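Local coordinates for microcin B17-processing protein McbB (Escherichia coli str. K-12 substr. MG1655, PDB 6GRH), which is a subunit of the McbBCD microcin B17 synthetase and is needed to process the inactive McbA precursor into the active peptide, at residues Val96-Ser102 with Phe121-Asp127; Gly165-Gln170 with Asp181-Asp187; Leu140-His144 with Ile246-Leu250. All blocks are in the same frame, centred on the assembly; numbering follows the deposited sequence. Where two conformers were deposited one is given.

Contact 1 of 3, residues Val96-Ser102 with Phe121-Asp127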
loop_
_atom_site.group_PDB
_atom_site.type_symbol
_atom_site.label_atom_id
_atom_site.label_comp_id
_atom_site.label_asym_id
_atom_site.label_seq_id
_atom_site.Cartn_x
_atom_site.Cartn_y
_atom_site.Cartn_z
ATOM N N VAL B 96 -30.727 7.162 15.111
ATOM C CA VAL B 96 -32.025 7.815 14.992
ATOM C C VAL B 96 -31.894 9.334 14.913
ATOM O O VAL B 96 -32.854 10.019 14.597
ATOM C CB VAL B 96 -32.961 7.443 16.149
ATOM C CG1 VAL B 96 -33.129 5.920 16.238
ATOM C CG2 VAL B 96 -32.513 8.019 17.498
ATOM N N ASN B 97 -30.714 9.841 15.243
ATOM C CA ASN B 97 -30.448 11.245 15.271
ATOM C C ASN B 97 -28.943 11.500 15.164
ATOM O O ASN B 97 -28.161 10.633 15.535
ATOM C CB ASN B 97 -30.942 11.724 16.624
ATOM C CG ASN B 97 -30.700 13.174 16.839
ATOM O OD1 ASN B 97 -30.204 13.577 17.891
ATOM N ND2 ASN B 97 -30.996 13.980 15.806
ATOM N N SER B 98 -28.575 12.672 14.642
ATOM C CA SER B 98 -27.213 13.189 14.680
ATOM C C SER B 98 -27.111 14.505 15.469
ATOM O O SER B 98 -28.074 15.283 15.534
ATOM C CB SER B 98 -26.715 13.415 13.259
ATOM O OG SER B 98 -26.519 12.186 12.578
ATOM N N VAL B 99 -25.950 14.734 16.081
ATOM C CA VAL B 99 -25.616 16.021 16.681
ATOM C C VAL B 99 -24.254 16.423 16.146
ATOM O O VAL B 99 -23.423 15.575 15.891
ATOM C CB VAL B 99 -25.606 16.004 18.221
ATOM C CG1 VAL B 99 -26.994 15.734 18.764
ATOM C CG2 VAL B 99 -24.649 14.988 18.816
ATOM N N ILE B 100 -24.038 17.717 15.981
ATOM C CA ILE B 100 -22.739 18.247 15.612
ATOM C C ILE B 100 -22.187 19.005 16.811
ATOM O O ILE B 100 -22.848 19.904 17.335
ATOM C CB ILE B 100 -22.818 19.159 14.384
ATOM C CG1 ILE B 100 -23.279 18.339 13.187
ATOM C CG2 ILE B 100 -21.441 19.781 14.100
ATOM C CD1 ILE B 100 -23.484 19.150 11.938
ATOM N N ILE B 101 -21.013 18.586 17.289
ATOM C CA ILE B 101 -20.318 19.253 18.388
ATOM C C ILE B 101 -19.107 19.933 17.770
ATOM O O ILE B 101 -18.336 19.296 17.006
ATOM C CB ILE B 101 -19.891 18.279 19.523
ATOM C CG1 ILE B 101 -21.109 17.543 20.109
ATOM C CG2 ILE B 101 -19.188 19.052 20.624
ATOM C CD1 ILE B 101 -20.839 16.534 21.213
ATOM N N SER B 102 -18.929 21.218 18.043
ATOM C CA SER B 102 -17.850 21.945 17.357
ATOM C C SER B 102 -17.320 23.111 18.130
ATOM O O SER B 102 -18.026 23.684 18.964
ATOM C CB SER B 102 -18.347 22.445 15.986
ATOM O OG SER B 102 -17.281 22.906 15.179
ATOM N N PHE B 121 -31.243 14.559 9.519
ATOM C CA PHE B 121 -31.783 15.016 10.820
ATOM C C PHE B 121 -30.629 15.305 11.782
ATOM O O PHE B 121 -29.992 14.378 12.289
ATOM C CB PHE B 121 -32.715 13.948 11.402
ATOM C CG PHE B 121 -33.345 14.295 12.759
ATOM C CD1 PHE B 121 -33.538 15.619 13.190
ATOM C CD2 PHE B 121 -33.793 13.254 13.595
ATOM C CE1 PHE B 121 -34.136 15.888 14.422
ATOM C CE2 PHE B 121 -34.379 13.518 14.825
ATOM C CZ PHE B 121 -34.560 14.840 15.248
ATOM N N VAL B 122 -30.320 16.586 11.966
ATOM C CA VAL B 122 -29.361 17.023 12.979
ATOM C C VAL B 122 -30.190 17.723 14.040
ATOM O O VAL B 122 -30.808 18.744 13.745
ATOM C CB VAL B 122 -28.335 18.021 12.424
ATOM C CG1 VAL B 122 -27.405 18.519 13.535
ATOM C CG2 VAL B 122 -27.545 17.403 11.286
ATOM N N SER B 123 -30.226 17.167 15.250
ATOM C CA SER B 123 -31.079 17.703 16.313
ATOM C C SER B 123 -30.495 18.942 16.972
ATOM O O SER B 123 -31.246 19.829 17.354
ATOM C CB SER B 123 -31.385 16.663 17.395
ATOM O OG SER B 123 -30.197 16.081 17.880
ATOM N N HIS B 124 -29.177 19.001 17.119
ATOM C CA HIS B 124 -28.537 20.077 17.853
ATOM C C HIS B 124 -27.162 20.367 17.301
ATOM O O HIS B 124 -26.460 19.432 16.910
ATOM C CB HIS B 124 -28.384 19.703 19.319
ATOM C CG HIS B 124 -29.681 19.544 20.043
ATOM N ND1 HIS B 124 -30.276 18.313 20.241
ATOM C CD2 HIS B 124 -30.514 20.461 20.590
ATOM C CE1 HIS B 124 -31.414 18.484 20.903
ATOM N NE2 HIS B 124 -31.577 19.776 21.131
ATOM N N ILE B 125 -26.806 21.652 17.275
ATOM C CA ILE B 125 -25.433 22.103 17.110
ATOM C C ILE B 125 -24.921 22.483 18.497
ATOM O O ILE B 125 -25.474 23.353 19.146
ATOM C CB ILE B 125 -25.316 23.333 16.180
ATOM C CG1 ILE B 125 -26.038 23.083 14.854
ATOM C CG2 ILE B 125 -23.839 23.647 15.900
ATOM C CD1 ILE B 125 -25.606 21.851 14.075
ATOM N N ILE B 126 -23.885 21.815 18.959
ATOM C CA ILE B 126 -23.386 22.014 20.310
ATOM C C ILE B 126 -21.995 22.673 20.288
ATOM O O ILE B 126 -21.085 22.231 19.569
ATOM C CB ILE B 126 -23.351 20.679 21.075
ATOM C CG1 ILE B 126 -24.747 20.073 21.124
ATOM C CG2 ILE B 126 -22.828 20.889 22.496
ATOM C CD1 ILE B 126 -24.762 18.582 21.347
ATOM N N ASP B 127 -21.841 23.734 21.071
ATOM C CA ASP B 127 -20.549 24.376 21.236
ATOM C C ASP B 127 -19.732 23.520 22.195
ATOM O O ASP B 127 -20.202 23.206 23.286
ATOM C CB ASP B 127 -20.702 25.803 21.780
ATOM C CG ASP B 127 -19.389 26.617 21.717
ATOM O OD1 ASP B 127 -18.287 26.034 21.790
ATOM O OD2 ASP B 127 -19.475 27.860 21.617
HETATM O O HOH W 1 -28.780 12.248 11.073
#
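Two neighbouring parallel strands meet here, their axes 4.7 Å apart and 14° from parallel. Phe-121 O accepts from Ser-98 N (3.2 Å). A water joins Phe-121 O to Ser-98 OG. The Phe-121 ring lies with one face under Asn-97 ND2. Val-122 pairs with Ser-98, and its CG1 packs on Ile-100 CG1 (4.1 Å). Ser-123 is an extra residue, a beta bulge. Its N still bonds Ser-98 O (2.9 Å), and its OG donates to Asn-97 OD1 (2.5 Å). After the bulge the register is shifted by one. His-124 O accepts from Ile-100 N (3.1 Å). Ile-125 CD1 touches Ile-100 CB (3.9 Å). Ile-126 bonds at both ends: its N to Ile-100 O (2.7 Å), its O to Ser-102 N (2.8 Å). On its side of the sheet it packs against Val-99 and Ile-101. Asp-127 pairs with Ser-102, and its OD1 turns to Lys-129 N. Helix 111-115 links the strands, so this is a beta-alpha-beta unit at one edge of the chain's mixed sheet.

Contact 2 of 3, residues Gly165-Gln170 with Asp181-Asp187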
loop_
_atom_site.group_PDB
_atom_site.type_symbol
_atom_site.label_atom_id
_atom_site.label_comp_id
_atom_site.label_asym_id
_atom_site.label_seq_id
_atom_site.Cartn_x
_atom_site.Cartn_y
_atom_site.Cartn_z
ATOM N N GLY B 165 -25.875 2.468 21.674
ATOM C CA GLY B 165 -26.008 2.719 20.244
ATOM C C GLY B 165 -25.264 3.917 19.677
ATOM O O GLY B 165 -25.468 4.251 18.518
ATOM N N VAL B 166 -24.392 4.542 20.464
ATOM C CA VAL B 166 -23.680 5.743 20.033
ATOM C C VAL B 166 -22.696 5.400 18.916
ATOM O O VAL B 166 -22.279 4.250 18.784
ATOM C CB VAL B 166 -22.917 6.376 21.211
ATOM C CG1 VAL B 166 -21.704 5.548 21.637
ATOM C CG2 VAL B 166 -22.506 7.798 20.920
ATOM N N ALA B 167 -22.375 6.386 18.101
ATOM C CA ALA B 167 -21.219 6.345 17.219
ATOM C C ALA B 167 -20.681 7.763 17.084
ATOM O O ALA B 167 -21.375 8.729 17.381
ATOM C CB ALA B 167 -21.565 5.763 15.856
ATOM N N PHE B 168 -19.432 7.866 16.651
ATOM C CA PHE B 168 -18.753 9.139 16.509
ATOM C C PHE B 168 -18.136 9.251 15.136
ATOM O O PHE B 168 -17.648 8.237 14.575
ATOM C CB PHE B 168 -17.598 9.282 17.508
ATOM C CG PHE B 168 -17.977 9.065 18.942
ATOM C CD1 PHE B 168 -18.106 7.775 19.457
ATOM C CD2 PHE B 168 -18.175 10.132 19.773
ATOM C CE1 PHE B 168 -18.423 7.560 20.787
ATOM C CE2 PHE B 168 -18.488 9.941 21.106
ATOM C CZ PHE B 168 -18.604 8.650 21.616
ATOM N N ILE B 169 -18.099 10.491 14.639
ATOM C CA ILE B 169 -17.273 10.867 13.496
ATOM C C ILE B 169 -16.532 12.087 13.959
ATOM O O ILE B 169 -17.089 12.881 14.704
ATOM C CB ILE B 169 -18.126 11.196 12.259
ATOM C CG1 ILE B 169 -18.723 9.898 11.739
ATOM C CG2 ILE B 169 -17.288 11.864 11.161
ATOM C CD1 ILE B 169 -19.858 10.080 10.776
ATOM N N GLN B 170 -15.267 12.186 13.583
ATOM C CA GLN B 170 -14.436 13.320 13.926
ATOM C C GLN B 170 -13.896 13.924 12.669
ATOM O O GLN B 170 -13.429 13.188 11.784
ATOM C CB GLN B 170 -13.248 12.920 14.803
ATOM C CG GLN B 170 -13.572 12.184 16.086
ATOM C CD GLN B 170 -13.905 10.706 15.930
ATOM O OE1 GLN B 170 -14.696 10.179 16.704
ATOM N NE2 GLN B 170 -13.270 10.027 15.005
ATOM N N ASP B 181 -12.723 11.168 9.861
ATOM C CA ASP B 181 -12.447 9.813 10.290
ATOM C C ASP B 181 -13.572 8.876 9.878
ATOM O O ASP B 181 -14.710 9.291 9.624
ATOM C CB ASP B 181 -12.250 9.734 11.817
ATOM C CG ASP B 181 -11.005 10.435 12.292
ATOM O OD1 ASP B 181 -10.084 10.713 11.461
ATOM O OD2 ASP B 181 -10.955 10.712 13.532
ATOM N N GLY B 182 -13.250 7.600 9.786
ATOM C CA GLY B 182 -14.264 6.570 9.707
ATOM C C GLY B 182 -15.180 6.631 10.914
ATOM O O GLY B 182 -14.847 7.212 11.942
ATOM N N VAL B 183 -16.312 5.969 10.808
ATOM C CA VAL B 183 -17.266 5.974 11.884
ATOM C C VAL B 183 -16.702 5.113 12.996
ATOM O O VAL B 183 -16.361 3.956 12.768
ATOM C CB VAL B 183 -18.619 5.403 11.447
ATOM C CG1 VAL B 183 -19.559 5.357 12.653
ATOM C CG2 VAL B 183 -19.232 6.245 10.345
ATOM N N TYR B 184 -16.571 5.699 14.176
ATOM C CA TYR B 184 -16.262 4.995 15.406
ATOM C C TYR B 184 -17.518 4.552 16.161
ATOM O O TYR B 184 -18.198 5.365 16.788
ATOM C CB TYR B 184 -15.390 5.883 16.309
ATOM C CG TYR B 184 -15.086 5.261 17.645
ATOM C CD1 TYR B 184 -14.770 3.892 17.768
ATOM C CD2 TYR B 184 -15.109 6.028 18.800
ATOM C CE1 TYR B 184 -14.518 3.315 19.012
ATOM C CE2 TYR B 184 -14.856 5.473 20.046
ATOM C CZ TYR B 184 -14.558 4.132 20.155
ATOM O OH TYR B 184 -14.335 3.636 21.400
ATOM N N SER B 185 -17.790 3.253 16.121
ATOM C CA SER B 185 -18.940 2.643 16.773
ATOM C C SER B 185 -18.427 1.587 17.731
ATOM O O SER B 185 -17.923 0.547 17.282
ATOM C CB SER B 185 -19.856 1.997 15.752
ATOM O OG SER B 185 -20.807 1.136 16.376
ATOM N N PRO B 186 -18.544 1.839 19.054
ATOM C CA PRO B 186 -18.148 0.783 19.968
ATOM C C PRO B 186 -18.923 -0.513 19.773
ATOM O O PRO B 186 -18.321 -1.587 19.833
ATOM C CB PRO B 186 -18.402 1.398 21.342
ATOM C CG PRO B 186 -18.250 2.868 21.117
ATOM C CD PRO B 186 -18.713 3.128 19.738
ATOM N N ASP B 187 -20.226 -0.434 19.532
ATOM C CA ASP B 187 -21.039 -1.613 19.253
ATOM C C ASP B 187 -20.465 -2.437 18.086
ATOM O O ASP B 187 -20.419 -3.649 18.178
ATOM C CB ASP B 187 -22.481 -1.241 18.895
ATOM C CG ASP B 187 -23.329 -0.866 20.105
ATOM O OD1 ASP B 187 -22.927 -1.145 21.254
ATOM O OD2 ASP B 187 -24.438 -0.296 19.872
HETATM O O HOH W 2 -24.643 0.124 22.826
HETATM O O HOH W 3 -21.960 1.919 20.143
HETATM O O HOH W 4 -23.067 2.536 16.714
HETATM O O HOH W 5 -12.935 7.029 14.057
#
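This is a mostly buried antiparallel backbone pairing that carries a beta hairpin on past the end of its second strand. Strands 167-174 and 177-180 form the hairpin, in the chain's mixed sheet. Residues 181-187 continue from the second strand as a loop leading to helix 193-204. The end-to-end directions of the two segments are 166° apart. Phe-168 and Tyr-184 make the single bridge, a hydrogen-bonded pair: Phe-168 N to Tyr-184 O and Tyr-184 N to Phe-168 O are both 2.8 Å. Nearer the turn, Asp-181 N bonds Gln-170 O (2.9 Å). Two steps from Phe-168 to Gln-170 thus face three from Asp-181 to Tyr-184, so the loop side carries one residue more.

The rings of Phe-168 and Tyr-184 lie at 23° to each other but are slid apart, with centroids 5.6 Å apart. Both also meet Tyr-157. The Tyr-184 hydroxyl bonds Glu-161, and its side chain touches Cys-192 and Cys-292 of the zinc site, about 6 Å from the metal. On the other face, Val-183 packs with CG1 on Ala-167 CB (3.8 Å) and with CG2 on Ile-169 CD1 (3.9 Å). Asp-181 OD2 takes a bond from Gln-170 NE2 (2.8 Å) and also bonds His-193, next to the zinc ligand Cys-192. Gln-170 OE1 bonds the Tyr-157 hydroxyl. Beyond Ser-185 waters bridge the segments, though Val-166 CG1 still touches Pro-186 CD (4.3 Å). The O of Pro-186 bonds Lys-245 of the McbC chain. One water accepts from Asp-187 N (3.0 Å) and donates to Val-166 O (2.7 Å).

Contact 3 of 3, residues Leu140-His144 with Ile246-Leu250. With EDO (1,2-ethanediol), chain J.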
loop_
_atom_site.group_PDB
_atom_site.type_symbol
_atom_site.label_atom_id
_atom_site.label_comp_id
_atom_site.label_asym_id
_atom_site.label_seq_id
_atom_site.Cartn_x
_atom_site.Cartn_y
_atom_site.Cartn_z
ATOM N N LEU B 140 -25.623 9.546 16.374
ATOM C CA LEU B 140 -24.321 9.780 15.737
ATOM C C LEU B 140 -23.794 11.147 16.181
ATOM O O LEU B 140 -24.451 12.171 15.993
ATOM C CB LEU B 140 -24.431 9.725 14.224
ATOM C CG LEU B 140 -23.177 9.976 13.365
ATOM C CD1 LEU B 140 -22.123 8.915 13.612
ATOM C CD2 LEU B 140 -23.556 10.019 11.903
ATOM N N ILE B 141 -22.624 11.165 16.796
ATOM C CA ILE B 141 -22.003 12.398 17.230
ATOM C C ILE B 141 -20.909 12.785 16.238
ATOM O O ILE B 141 -19.893 12.068 16.110
ATOM C CB ILE B 141 -21.413 12.262 18.658
ATOM C CG1 ILE B 141 -22.503 11.834 19.642
ATOM C CG2 ILE B 141 -20.722 13.552 19.068
ATOM C CD1 ILE B 141 -22.021 11.587 21.058
ATOM N N TRP B 142 -21.106 13.912 15.554
ATOM C CA TRP B 142 -20.101 14.479 14.684
ATOM C C TRP B 142 -19.335 15.552 15.444
ATOM O O TRP B 142 -19.905 16.559 15.826
ATOM C CB TRP B 142 -20.732 15.086 13.418
ATOM C CG TRP B 142 -19.691 15.373 12.363
ATOM C CD1 TRP B 142 -18.603 16.220 12.493
ATOM C CD2 TRP B 142 -19.593 14.803 11.063
ATOM N NE1 TRP B 142 -17.870 16.221 11.341
ATOM C CE2 TRP B 142 -18.426 15.342 10.459
ATOM C CE3 TRP B 142 -20.373 13.895 10.342
ATOM C CZ2 TRP B 142 -18.017 15.002 9.166
ATOM C CZ3 TRP B 142 -19.972 13.544 9.061
ATOM C CH2 TRP B 142 -18.795 14.099 8.487
ATOM N N LEU B 143 -18.031 15.329 15.671
ATOM C CA LEU B 143 -17.184 16.318 16.325
ATOM C C LEU B 143 -16.297 16.993 15.291
ATOM O O LEU B 143 -15.463 16.333 14.696
ATOM C CB LEU B 143 -16.343 15.650 17.393
ATOM C CG LEU B 143 -15.270 16.459 18.117
ATOM C CD1 LEU B 143 -15.838 17.672 18.847
ATOM C CD2 LEU B 143 -14.540 15.526 19.090
ATOM N N HIS B 144 -16.472 18.297 15.088
ATOM C CA HIS B 144 -15.722 19.030 14.084
ATOM C C HIS B 144 -14.881 20.078 14.798
ATOM O O HIS B 144 -15.424 20.936 15.486
ATOM C CB HIS B 144 -16.650 19.676 13.060
ATOM C CG HIS B 144 -15.947 20.568 12.094
ATOM N ND1 HIS B 144 -15.135 20.076 11.099
ATOM C CD2 HIS B 144 -15.870 21.912 12.015
ATOM C CE1 HIS B 144 -14.619 21.089 10.423
ATOM N NE2 HIS B 144 -15.078 22.213 10.935
ATOM N N ILE B 246 -19.020 17.421 4.882
ATOM C CA ILE B 246 -19.742 17.025 6.098
ATOM C C ILE B 246 -21.192 16.657 5.753
ATOM O O ILE B 246 -21.684 15.558 6.098
ATOM C CB ILE B 246 -19.668 18.124 7.171
ATOM C CG1 ILE B 246 -18.228 18.293 7.683
ATOM C CG2 ILE B 246 -20.575 17.816 8.361
ATOM C CD1 ILE B 246 -17.995 19.484 8.585
ATOM N N LYS B 247 -21.866 17.553 5.035
ATOM C CA LYS B 247 -23.234 17.303 4.623
ATOM C C LYS B 247 -23.384 16.002 3.844
ATOM O O LYS B 247 -24.237 15.160 4.171
ATOM C CB LYS B 247 -23.777 18.473 3.803
ATOM C CG LYS B 247 -25.278 18.334 3.600
ATOM C CD LYS B 247 -25.815 19.301 2.571
ATOM C CE LYS B 247 -25.667 18.722 1.179
ATOM N NZ LYS B 247 -26.330 19.657 0.264
ATOM N N ARG B 248 -22.531 15.821 2.828
ATOM C CA ARG B 248 -22.625 14.630 2.016
ATOM C C ARG B 248 -22.301 13.363 2.767
ATOM O O ARG B 248 -22.934 12.345 2.540
ATOM C CB ARG B 248 -21.775 14.709 0.763
ATOM C CG ARG B 248 -22.300 15.712 -0.222
ATOM C CD ARG B 248 -23.740 15.412 -0.656
ATOM N NE ARG B 248 -24.012 16.102 -1.901
ATOM C CZ ARG B 248 -25.205 16.427 -2.368
ATOM N NH1 ARG B 248 -26.326 16.126 -1.711
ATOM N NH2 ARG B 248 -25.273 17.039 -3.542
ATOM N N ARG B 249 -21.360 13.444 3.693
ATOM C CA ARG B 249 -21.056 12.301 4.511
ATOM C C ARG B 249 -22.213 11.926 5.442
ATOM O O ARG B 249 -22.574 10.754 5.558
ATOM C CB ARG B 249 -19.708 12.514 5.240
ATOM C CG ARG B 249 -19.251 11.295 6.001
ATOM C CD ARG B 249 -18.778 10.218 5.046
ATOM N NE ARG B 249 -18.362 9.042 5.786
ATOM C CZ ARG B 249 -18.779 7.794 5.599
ATOM N NH1 ARG B 249 -19.629 7.459 4.616
ATOM N NH2 ARG B 249 -18.296 6.842 6.397
ATOM N N LEU B 250 -22.798 12.899 6.105
ATOM C CA LEU B 250 -23.979 12.651 6.923
ATOM C C LEU B 250 -25.121 12.104 6.102
ATOM O O LEU B 250 -25.858 11.208 6.548
ATOM C CB LEU B 250 -24.442 13.926 7.648
ATOM C CG LEU B 250 -23.806 14.266 8.991
ATOM C CD1 LEU B 250 -24.283 15.637 9.432
ATOM C CD2 LEU B 250 -24.088 13.203 10.052
HETATM C C1 EDO J . -28.384 18.388 -4.217
HETATM O O1 EDO J . -28.200 16.983 -4.406
HETATM C C2 EDO J . -27.877 19.097 -5.461
HETATM O O2 EDO J . -27.682 20.487 -5.212
#
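Trp-142, Ile-246 and Leu-250 bury the largest areas where helix 236-254 lies on the central sheet. Trp-142 comes first. Its CA-to-CB bond points toward the helix, and its indole spans the gap between backbones, whose segment axes are 11.7 Å apart. Ile-246 lies over the indole: its CG2 sits 3.9 Å from the centroid of the six-membered ring of Trp-142, only 12° off the normal, a CH-pi contact. Ile-246 CG1 also touches Trp-142 CZ2 (3.6 Å). The same isoleucine reaches the next inward residue of the strand, with its CD1 4.2 Å from the centroid of the His-144 ring, over the face. Polar ends of both rings are met elsewhere: Trp-142 NE1 and His-144 ND1 each bond Ser-171 OG.

Leu-250 is one helical turn on from Ile-246. Its CG packs on Trp-142 CE3 (3.7 Å), and its CD2 on Leu-140 CD2 (3.7 Å). Between these, Arg-249 lends CB to the edge of the indole, 3.7 Å from Trp-142 CH2. Its guanidinium leads away to a salt bridge with Glu-252. Ile-141 and Leu-143 are out of reach of residues 246-250. On the helix side turned from the strand, Lys-247 forms a salt bridge with Glu-238 of the second McbB subunit, and Arg-248 donates from NH2 to ethanediol O1 (3.1 Å). The axes of 140-144 and 246-250 run at 163°, nearly antiparallel. A helix packed through apolar and aromatic side chains on a parallel stretch of sheet is characteristic of a layered alpha/beta fold.

In the fold
From the N terminus, contact 1 comes first. Strand 97-102 leads through helix 111-115 to strand 122-127, which closes a short loop at the edge of the sheet. The chain then passes to strand 139-144, which adds to the other side of strand 97-102 and opens contact 3. Contact 2 opens and closes while contact 3 is still open, so it lies within the contact 3 loop: 165-170 meets 181-187 around a hairpin. Only about a hundred residues after Trp-142 does helix 236-254 return and close contact 3. Strand 139-144 lies between the other two contacts, bonding Ile-101 N through Trp-142 O and Ile-169 O through Leu-143 N. Together the three tie sheet, helix and the approach to the zinc site.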